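Local structure of flavohemoglobin (Malassezia yamatoensis, 6O0A) at residues 104-108 and 109-113; 244-247 and 248-252; 296-299 and 300-304. The protein binds heme and FAD and, as a flavohemoglobin required for nitric oxide resistance, probably detoxifies nitric oxide using electrons passed from NAD(P)H through the flavin. One frame throughout, in Å; residues are numbered along the deposited sequence.

Contact 1: residues 104-108 and 109-113. With HEM (protoporphyrin IX containing Fe), chain C.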
loop_
_atom_site.group_PDB
_atom_site.type_symbol
_atom_site.label_atom_id
_atom_site.label_comp_id
_atom_site.label_asym_id
_atom_site.label_seq_id
_atom_site.Cartn_x
_atom_site.Cartn_y
_atom_site.Cartn_z
ATOM N N ASN A 104 -3.729 3.600 7.196
ATOM C CA ASN A 104 -3.051 2.333 7.453
ATOM C C ASN A 104 -1.556 2.443 7.187
ATOM O O ASN A 104 -0.745 1.903 7.951
ATOM C CB ASN A 104 -3.673 1.222 6.609
ATOM C CG ASN A 104 -4.902 0.596 7.276
ATOM O OD1 ASN A 104 -4.799 -0.408 7.990
ATOM N ND2 ASN A 104 -6.079 1.188 7.032
ATOM N N LYS A 105 -1.168 3.141 6.114
ATOM C CA LYS A 105 0.254 3.370 5.854
ATOM C C LYS A 105 0.891 4.169 6.984
ATOM O O LYS A 105 1.969 3.821 7.480
ATOM C CB LYS A 105 0.435 4.088 4.518
ATOM C CG LYS A 105 1.890 4.265 4.090
ATOM C CD LYS A 105 2.538 2.921 3.827
ATOM C CE LYS A 105 1.944 2.240 2.592
ATOM N NZ LYS A 105 2.503 2.806 1.330
ATOM N N HIS A 106 0.236 5.257 7.394
ATOM C CA HIS A 106 0.733 6.075 8.498
ATOM C C HIS A 106 0.921 5.258 9.765
ATOM O O HIS A 106 1.911 5.429 10.487
ATOM C CB HIS A 106 -0.246 7.206 8.776
ATOM C CG HIS A 106 -0.136 8.334 7.816
ATOM N ND1 HIS A 106 -1.025 9.385 7.811
ATOM C CD2 HIS A 106 0.759 8.583 6.834
ATOM C CE1 HIS A 106 -0.679 10.241 6.866
ATOM N NE2 HIS A 106 0.390 9.766 6.251
ATOM N N ALA A 107 -0.060 4.420 10.089
ATOM C CA ALA A 107 0.032 3.593 11.287
ATOM C C ALA A 107 1.190 2.610 11.181
ATOM O O ALA A 107 1.942 2.422 12.144
ATOM C CB ALA A 107 -1.291 2.859 11.523
ATOM N N SER A 108 1.361 1.994 10.007
ATOM C CA SER A 108 2.510 1.132 9.762
ATOM C C SER A 108 3.813 1.840 10.091
ATOM O O SER A 108 4.724 1.252 10.687
ATOM C CB SER A 108 2.516 0.695 8.296
ATOM O OG SER A 108 3.543 -0.231 8.041
ATOM N N LEU A 109 3.919 3.111 9.703
ATOM C CA LEU A 109 5.104 3.936 9.932
ATOM C C LEU A 109 5.123 4.580 11.316
ATOM O O LEU A 109 6.100 5.264 11.666
ATOM C CB LEU A 109 5.182 4.999 8.825
ATOM C CG LEU A 109 5.326 4.396 7.423
ATOM C CD1 LEU A 109 4.976 5.398 6.324
ATOM C CD2 LEU A 109 6.709 3.819 7.233
ATOM N N GLY A 110 4.080 4.375 12.115
ATOM C CA GLY A 110 4.077 4.861 13.484
ATOM C C GLY A 110 3.832 6.345 13.622
ATOM O O GLY A 110 4.227 6.938 14.630
ATOM N N LEU A 111 3.173 6.957 12.640
ATOM C CA LEU A 111 2.983 8.404 12.645
ATOM C C LEU A 111 2.181 8.867 13.854
ATOM O O LEU A 111 1.093 8.355 14.135
ATOM C CB LEU A 111 2.278 8.836 11.362
ATOM C CG LEU A 111 1.986 10.332 11.265
ATOM C CD1 LEU A 111 3.288 11.124 11.345
ATOM C CD2 LEU A 111 1.218 10.665 9.987
ATOM N N GLN A 112 2.710 9.879 14.559
ATOM C CA GLN A 112 2.038 10.391 15.736
ATOM C C GLN A 112 1.370 11.735 15.450
ATOM O O GLN A 112 1.847 12.513 14.611
ATOM C CB GLN A 112 3.038 10.525 16.889
ATOM C CG GLN A 112 3.696 9.190 17.246
ATOM C CD GLN A 112 2.678 8.165 17.741
ATOM O OE1 GLN A 112 1.893 8.450 18.645
ATOM N NE2 GLN A 112 2.681 6.977 17.145
ATOM N N PRO A 113 0.254 12.019 16.127
ATOM C CA PRO A 113 -0.583 13.158 15.712
ATOM C C PRO A 113 0.127 14.502 15.735
ATOM O O PRO A 113 -0.202 15.375 14.917
ATOM C CB PRO A 113 -1.744 13.129 16.715
ATOM C CG PRO A 113 -1.775 11.770 17.252
ATOM C CD PRO A 113 -0.369 11.235 17.211
HETATM C CHA HEM C . 2.548 8.612 2.731
HETATM C CHB HEM C . -0.955 12.007 2.731
HETATM C CHC HEM C . 0.749 13.754 6.925
HETATM C CHD HEM C . 4.590 10.812 6.566
HETATM C C1A HEM C . 1.440 9.362 2.379
HETATM C C2A HEM C . 0.605 9.156 1.216
HETATM C C3A HEM C . -0.360 10.085 1.220
HETATM C C4A HEM C . -0.163 10.933 2.379
HETATM C CMA HEM C . -1.483 10.263 0.178
HETATM C CAA HEM C . 0.791 8.028 0.180
HETATM C CBA HEM C . -0.021 6.854 0.721
HETATM C CGA HEM C . 0.155 5.651 -0.175
HETATM O O1A HEM C . 1.319 5.292 -0.482
HETATM O O2A HEM C . -0.868 5.047 -0.579
HETATM C C1B HEM C . -0.810 12.775 3.870
HETATM C C2B HEM C . -1.660 13.881 4.268
HETATM C C3B HEM C . -1.179 14.380 5.423
HETATM C C4B HEM C . -0.024 13.584 5.798
HETATM C CMB HEM C . -2.867 14.359 3.435
HETATM C CAB HEM C . -1.711 15.553 6.285
HETATM C CBB HEM C . -2.934 16.095 6.169
HETATM C C1C HEM C . 1.957 13.131 7.163
HETATM C C2C HEM C . 2.854 13.444 8.245
HETATM C C3C HEM C . 3.924 12.631 8.159
HETATM C C4C HEM C . 3.729 11.792 6.998
HETATM C CMC HEM C . 2.543 14.524 9.306
HETATM C CAC HEM C . 5.201 12.558 9.038
HETATM C CBC HEM C . 5.689 13.627 9.696
HETATM C C1D HEM C . 4.353 9.968 5.501
HETATM C C2D HEM C . 5.262 8.925 5.065
HETATM C C3D HEM C . 4.720 8.322 4.009
HETATM C C4D HEM C . 3.437 8.947 3.733
HETATM C CMD HEM C . 6.624 8.617 5.729
HETATM C CAD HEM C . 5.354 7.155 3.221
HETATM C CBD HEM C . 5.807 7.695 1.867
HETATM C CGD HEM C . 7.129 8.422 1.972
HETATM O O1D HEM C . 8.088 7.872 2.578
HETATM O O2D HEM C . 7.234 9.554 1.423
HETATM N NA HEM C . 0.940 10.458 3.066
HETATM N NB HEM C . 0.172 12.625 4.822
HETATM N NC HEM C . 2.512 12.110 6.416
HETATM N ND HEM C . 3.245 9.947 4.676
HETATM FE FE HEM C . 1.559 11.115 4.895
#

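Contact 2: residues 244-247 and 248-252. With FAD (flavin-adenine dinucleotide), chain B.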
loop_
_atom_site.group_PDB
_atom_site.type_symbol
_atom_site.label_atom_id
_atom_site.label_comp_id
_atom_site.label_asym_id
_atom_site.label_seq_id
_atom_site.Cartn_x
_atom_site.Cartn_y
_atom_site.Cartn_z
ATOM N N GLY A 244 16.361 -0.011 -6.748
ATOM C CA GLY A 244 15.910 0.437 -5.452
ATOM C C GLY A 244 17.046 0.439 -4.445
ATOM O O GLY A 244 18.116 -0.136 -4.651
ATOM N N GLU A 245 16.797 1.104 -3.324
ATOM C CA GLU A 245 17.861 1.177 -2.333
ATOM C C GLU A 245 17.824 0.029 -1.322
ATOM O O GLU A 245 18.883 -0.492 -0.939
ATOM C CB GLU A 245 17.795 2.520 -1.599
ATOM C CG GLU A 245 18.908 2.660 -0.581
ATOM C CD GLU A 245 19.158 4.085 -0.163
ATOM O OE1 GLU A 245 18.230 4.932 -0.210
ATOM O OE2 GLU A 245 20.312 4.354 0.210
ATOM N N MET A 246 16.637 -0.395 -0.880
ATOM C CA MET A 246 16.567 -1.255 0.297
ATOM C C MET A 246 16.421 -2.742 -0.010
ATOM O O MET A 246 16.789 -3.554 0.844
ATOM C CB MET A 246 15.418 -0.825 1.222
ATOM C CG MET A 246 15.562 0.606 1.781
ATOM S SD MET A 246 17.166 0.889 2.566
ATOM C CE MET A 246 17.152 -0.290 3.898
ATOM N N THR A 247 15.899 -3.148 -1.175
ATOM C CA THR A 247 15.711 -4.594 -1.342
ATOM C C THR A 247 17.042 -5.339 -1.392
ATOM O O THR A 247 17.138 -6.450 -0.860
ATOM C CB THR A 247 14.858 -4.931 -2.578
ATOM O OG1 THR A 247 15.311 -4.202 -3.710
ATOM C CG2 THR A 247 13.401 -4.611 -2.313
ATOM N N THR A 248 18.093 -4.744 -1.971
ATOM C CA THR A 248 19.392 -5.397 -1.897
ATOM C C THR A 248 19.842 -5.554 -0.447
ATOM O O THR A 248 20.414 -6.593 -0.086
ATOM C CB THR A 248 20.425 -4.635 -2.732
ATOM O OG1 THR A 248 21.641 -5.391 -2.788
ATOM C CG2 THR A 248 20.694 -3.245 -2.159
ATOM N N ILE A 249 19.559 -4.561 0.404
ATOM C CA ILE A 249 19.958 -4.630 1.804
ATOM C C ILE A 249 19.167 -5.702 2.544
ATOM O O ILE A 249 19.743 -6.511 3.282
ATOM C CB ILE A 249 19.827 -3.233 2.447
ATOM C CG1 ILE A 249 20.903 -2.316 1.852
ATOM C CG2 ILE A 249 19.991 -3.330 3.960
ATOM C CD1 ILE A 249 20.771 -0.850 2.222
ATOM N N PHE A 250 17.846 -5.756 2.336
ATOM C CA PHE A 250 17.043 -6.788 2.983
ATOM C C PHE A 250 17.465 -8.184 2.522
ATOM O O PHE A 250 17.565 -9.106 3.333
ATOM C CB PHE A 250 15.553 -6.573 2.691
ATOM C CG PHE A 250 14.973 -5.332 3.306
ATOM C CD1 PHE A 250 15.165 -5.041 4.651
ATOM C CD2 PHE A 250 14.186 -4.474 2.541
ATOM C CE1 PHE A 250 14.600 -3.894 5.220
ATOM C CE2 PHE A 250 13.636 -3.324 3.097
ATOM C CZ PHE A 250 13.838 -3.034 4.431
ATOM N N GLN A 251 17.724 -8.359 1.222
ATOM C CA GLN A 251 18.058 -9.698 0.739
ATOM C C GLN A 251 19.443 -10.145 1.156
ATOM O O GLN A 251 19.744 -11.339 1.079
ATOM C CB GLN A 251 17.963 -9.779 -0.787
ATOM C CG GLN A 251 16.571 -9.651 -1.341
ATOM C CD GLN A 251 16.524 -10.073 -2.790
ATOM O OE1 GLN A 251 17.561 -10.130 -3.466
ATOM N NE2 GLN A 251 15.319 -10.400 -3.278
ATOM N N ASN A 252 20.310 -9.233 1.579
ATOM C CA ASN A 252 21.641 -9.644 1.978
ATOM C C ASN A 252 21.775 -9.817 3.485
ATOM O O ASN A 252 22.887 -10.012 3.974
ATOM C CB ASN A 252 22.673 -8.668 1.425
ATOM C CG ASN A 252 23.007 -8.964 -0.025
ATOM O OD1 ASN A 252 24.031 -9.579 -0.323
ATOM N ND2 ASN A 252 22.116 -8.573 -0.933
HETATM P PA FAD B . 13.104 2.005 -3.751
HETATM O O1A FAD B . 14.393 2.480 -3.195
HETATM O O2A FAD B . 11.880 2.369 -2.955
HETATM O O5B FAD B . 12.931 2.540 -5.245
HETATM C C5B FAD B . 11.672 2.383 -5.925
HETATM C C4B FAD B . 11.837 3.052 -7.266
HETATM O O4B FAD B . 12.181 4.441 -7.058
HETATM C C3B FAD B . 12.966 2.507 -8.123
HETATM O O3B FAD B . 12.567 1.366 -8.880
HETATM C C2B FAD B . 13.274 3.696 -9.038
HETATM O O2B FAD B . 12.382 3.753 -10.146
HETATM C C1B FAD B . 13.022 4.891 -8.109
HETATM N N9A FAD B . 14.239 5.447 -7.525
HETATM C C8A FAD B . 15.014 4.875 -6.553
HETATM N N7A FAD B . 16.094 5.559 -6.260
HETATM C C5A FAD B . 16.026 6.655 -7.105
HETATM C C6A FAD B . 16.910 7.724 -7.337
HETATM N N6A FAD B . 18.070 7.882 -6.687
HETATM N N1A FAD B . 16.570 8.627 -8.285
HETATM C C2A FAD B . 15.416 8.466 -8.942
HETATM N N3A FAD B . 14.507 7.493 -8.816
HETATM C C4A FAD B . 14.879 6.610 -7.882
HETATM N N1 FAD B . 7.441 -5.822 -2.613
HETATM C C2 FAD B . 7.766 -7.150 -2.639
HETATM O O2 FAD B . 8.793 -7.559 -3.198
HETATM N N3 FAD B . 6.923 -8.071 -2.022
HETATM C C4 FAD B . 5.751 -7.773 -1.351
HETATM O O4 FAD B . 5.090 -8.663 -0.816
HETATM C C4X FAD B . 5.420 -6.367 -1.327
HETATM N N5 FAD B . 4.326 -6.001 -0.713
HETATM C C5X FAD B . 4.011 -4.646 -0.692
HETATM C C6 FAD B . 2.840 -4.237 -0.054
HETATM C C7 FAD B . 2.486 -2.892 0.007
HETATM C C7M FAD B . 1.192 -2.486 0.669
HETATM C C8 FAD B . 3.332 -1.928 -0.567
HETATM C C8M FAD B . 3.005 -0.460 -0.489
HETATM C C9 FAD B . 4.495 -2.334 -1.213
HETATM C C9A FAD B . 4.836 -3.680 -1.293
HETATM N N10 FAD B . 6.006 -4.119 -1.951
HETATM C C10 FAD B . 6.325 -5.460 -1.988
HETATM C "C1'" FAD B . 6.952 -3.150 -2.528
HETATM C "C2'" FAD B . 8.011 -2.704 -1.525
HETATM O "O2'" FAD B . 7.384 -2.014 -0.445
HETATM C "C3'" FAD B . 9.076 -1.809 -2.165
HETATM O "O3'" FAD B . 8.436 -0.724 -2.835
HETATM C "C4'" FAD B . 9.971 -2.545 -3.162
HETATM O "O4'" FAD B . 10.487 -3.719 -2.532
HETATM C "C5'" FAD B . 11.098 -1.679 -3.689
HETATM O "O5'" FAD B . 11.913 -1.252 -2.574
HETATM P P FAD B . 13.380 -0.712 -2.896
HETATM O O1P FAD B . 14.312 -1.724 -3.462
HETATM O O2P FAD B . 13.900 -0.111 -1.619
HETATM O O3P FAD B . 13.164 0.434 -3.981
HETATM O O HOH W 1 17.953 -2.837 -4.211
#

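Contact 3: residues 296-299 and 300-304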
loop_
_atom_site.group_PDB
_atom_site.type_symbol
_atom_site.label_atom_id
_atom_site.label_comp_id
_atom_site.label_asym_id
_atom_site.label_seq_id
_atom_site.Cartn_x
_atom_site.Cartn_y
_atom_site.Cartn_z
ATOM N N PHE A 296 -4.570 -14.697 0.743
ATOM C CA PHE A 296 -6.019 -14.880 0.634
ATOM C C PHE A 296 -6.374 -16.346 0.465
ATOM O O PHE A 296 -7.315 -16.849 1.092
ATOM C CB PHE A 296 -6.573 -14.101 -0.563
ATOM C CG PHE A 296 -6.502 -12.609 -0.425
ATOM C CD1 PHE A 296 -6.528 -11.997 0.825
ATOM C CD2 PHE A 296 -6.421 -11.814 -1.556
ATOM C CE1 PHE A 296 -6.473 -10.617 0.936
ATOM C CE2 PHE A 296 -6.360 -10.431 -1.448
ATOM C CZ PHE A 296 -6.389 -9.836 -0.200
ATOM N N VAL A 297 -5.632 -17.043 -0.392
ATOM C CA VAL A 297 -5.961 -18.428 -0.694
ATOM C C VAL A 297 -5.744 -19.308 0.525
ATOM O O VAL A 297 -6.563 -20.178 0.824
ATOM C CB VAL A 297 -5.154 -18.911 -1.909
ATOM C CG1 VAL A 297 -5.366 -20.408 -2.107
ATOM C CG2 VAL A 297 -5.610 -18.164 -3.147
ATOM N N GLU A 298 -4.651 -19.084 1.261
ATOM C CA GLU A 298 -4.412 -19.861 2.472
ATOM C C GLU A 298 -5.520 -19.648 3.498
ATOM O O GLU A 298 -5.952 -20.598 4.163
ATOM C CB GLU A 298 -3.053 -19.497 3.078
ATOM C CG GLU A 298 -2.593 -20.475 4.174
ATOM C CD GLU A 298 -3.059 -20.101 5.575
ATOM O OE1 GLU A 298 -3.278 -18.904 5.850
ATOM O OE2 GLU A 298 -3.203 -21.015 6.412
ATOM N N LYS A 299 -5.988 -18.405 3.650
ATOM C CA LYS A 299 -7.050 -18.141 4.615
ATOM C C LYS A 299 -8.364 -18.777 4.169
ATOM O O LYS A 299 -9.057 -19.429 4.962
ATOM C CB LYS A 299 -7.216 -16.630 4.815
ATOM C CG LYS A 299 -8.245 -16.261 5.882
ATOM C CD LYS A 299 -7.855 -16.826 7.237
ATOM C CE LYS A 299 -8.927 -16.548 8.285
ATOM N NZ LYS A 299 -9.281 -15.099 8.363
ATOM N N LEU A 300 -8.719 -18.609 2.893
ATOM C CA LEU A 300 -9.936 -19.235 2.380
ATOM C C LEU A 300 -9.892 -20.749 2.556
ATOM O O LEU A 300 -10.912 -21.379 2.866
ATOM C CB LEU A 300 -10.137 -18.863 0.908
ATOM C CG LEU A 300 -10.569 -17.433 0.600
ATOM C CD1 LEU A 300 -10.216 -17.069 -0.839
ATOM C CD2 LEU A 300 -12.071 -17.243 0.864
ATOM N N ALA A 301 -8.717 -21.351 2.378
ATOM C CA ALA A 301 -8.603 -22.790 2.587
ATOM C C ALA A 301 -8.802 -23.156 4.054
ATOM O O ALA A 301 -9.509 -24.119 4.368
ATOM C CB ALA A 301 -7.250 -23.288 2.076
ATOM N N ALA A 302 -8.192 -22.395 4.969
ATOM C CA ALA A 302 -8.384 -22.643 6.396
ATOM C C ALA A 302 -9.841 -22.469 6.806
ATOM O O ALA A 302 -10.322 -23.166 7.709
ATOM C CB ALA A 302 -7.487 -21.712 7.212
ATOM N N GLN A 303 -10.559 -21.556 6.159
ATOM C CA GLN A 303 -11.967 -21.326 6.451
ATOM C C GLN A 303 -12.889 -22.344 5.801
ATOM O O GLN A 303 -14.098 -22.290 6.044
ATOM C CB GLN A 303 -12.387 -19.934 5.980
ATOM C CG GLN A 303 -11.722 -18.788 6.704
ATOM C CD GLN A 303 -12.089 -17.450 6.099
ATOM O OE1 GLN A 303 -12.609 -17.381 4.984
ATOM N NE2 GLN A 303 -11.825 -16.378 6.833
ATOM N N LYS A 304 -12.356 -23.252 4.979
ATOM C CA LYS A 304 -13.168 -24.198 4.210
ATOM C C LYS A 304 -14.207 -23.459 3.361
ATOM O O LYS A 304 -15.391 -23.807 3.331
ATOM C CB LYS A 304 -13.825 -25.231 5.130
ATOM C CG LYS A 304 -12.917 -25.712 6.250
ATOM C CD LYS A 304 -12.507 -27.162 6.081
ATOM C CE LYS A 304 -11.511 -27.568 7.160
ATOM N NZ LYS A 304 -12.004 -27.232 8.528
#

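Contact 1: residues 104-108 and 109-113
L111 directs CG away from its own amide nitrogen (chi1 178°), and H106 turns CG away from its carbonyl carbon (chi1 -79°), which lets the two side chains run alongside each other toward the heme. CD2 of L111 sits over one face of the imidazole, 3.5 Å from the ring centroid and 16° off the normal, a CH-pi contact. CD1 meets the heme vinyl carbon CAC at 3.3 Å, so one leucine touches both the axial histidine and the heme. NE2 of H106 binds the heme iron at 2.2 Å. The other ring nitrogen, ND1, is hydrogen-bonded to E158 OE2, which would be expected to make the ring more electron-rich. Together, leucine, iron bond and E158 are likely to restrict the turning of the ring. K105 and L109 also lie side by side: NZ of K105 makes a weak hydrogen bond to heme O1A (3.3 Å), and CD1 of L109 packs on the propionate carbon CAD at 3.6 Å. The backbone turns at G110, whose phi is positive; L111 N bonds H106 O (2.9 Å) and G110 N bonds A107 O. This Schellman motif ends helix 96-108, the F helix of the globin fold, immediately behind the proximal histidine.

Contact 2: residues 244-247 and 248-252
T247, M246 and F250 carry most of this contact across the first turn of helix 246-251. T247 faces the flavin cofactor: OG1 donates to FAD O1P at 2.7 Å, and its backbone N bonds the same oxygen, so a single residue grips one phosphate oxygen twice. The torsion that sets OG1 between the backbone N and the carbonyl carbon (chi1 47°) leaves CG2 beside the ribityl oxygen O4'. M246 N donates to FAD O2P. E245 N donates to FAD O1A at 2.8 Å with an N-H...O angle of 168°, which spreads the backbone donors over both phosphates. N-H groups at the N-terminal end of the helix would be expected to stabilise the phosphate charge.

M246 and F250 meet one turn apart, CB of the methionine lying 3.6 Å from CE2 of the phenylalanine. Their backbones are joined as well, F250 N bonding M246 O (2.9 Å). The methionine chain bends at chi2 and chi3, bringing SD within 4.0 Å of I249 CD1. A second turn bond runs from Q251 N to T247 O (2.9 Å). Water 1 donates to G244 O and T247 OG1 and accepts from T248 N, linking the loop to the helix.

Outside the turn, E245 forms a salt bridge with R64, and NE2 of Q251 bonds I238 O. The helix packs against the antiparallel sheet of the FAD-binding domain: M246 and F250 touch strands 207-213 and 219-225, while T247 and F250 rest on strand 234-239.

Contact 3: residues 296-299 and 300-304
F296 meets L300 one turn on: its carbonyl oxygen accepts from L300 N (2.9 Å), and the leucine side chain lies against the same oxygen, CG 3.3 Å from F296 O. CG of L300 is anti to its carbonyl carbon (chi1 -72°), which swings the branch back along the helix and places CD1 beside the carbonyl as well. The phenyl ring of F296 leads away from this turn and meets F369 edge-to-face, so L300 meets F296 through its backbone, not through the ring.

V297 repeats the pattern with A301. Its O accepts from A301 N at 2.9 Å, and the methyl CB of A301 rests 3.4 Å from the same oxygen. The valine side chain points elsewhere, onto L327 and R330 of helix 324-332 and onto L283.

E298 accepts from A302 N through its backbone O (3.0 Å), with CB of A302 also close to that oxygen; its side chain touches R330 and P228.

K299 has the most extensive local contact of the four. Its O takes the bond from Q303 N, and CG of Q303 passes 3.2 Å from the same oxygen. The lysine chain, bent at chi2 and chi4, runs across the glutamine, with its CE 3.9 Å from Q303 CG. Both residues also touch L270 of helix 270-273.

The ladder stops at K304, where a positive phi (55°) and two bonds back into the last turn, one of them K304 N to A301 O, make a Schellman motif. This closes helix 290-302, the connecting helix of a beta-alpha-beta unit between strands 281-286 and 308-315, in the NAD-binding domain of the reductase.

Overall arrangement
The three contacts follow one another along the chain without touching, and each belongs to a different functional part. Contact 1 holds the proximal heme ligand, and the K105 side chain lies about 4 Å from the FAD, so this helix end borders both cofactors. Contact 2 grips the FAD pyrophosphate; its centre is 23 Å from that of contact 1, with nearest atoms about 10 Å apart. Contact 3 is remote: its centre lies 29 Å from the centre of contact 1 and 31 Å from that of contact 2, and the F296 side chain is about 11 Å from the FAD. The FAD lies between the heme side and the NAD-binding domain, consistent with electron transfer from nicotinamide to heme in this family.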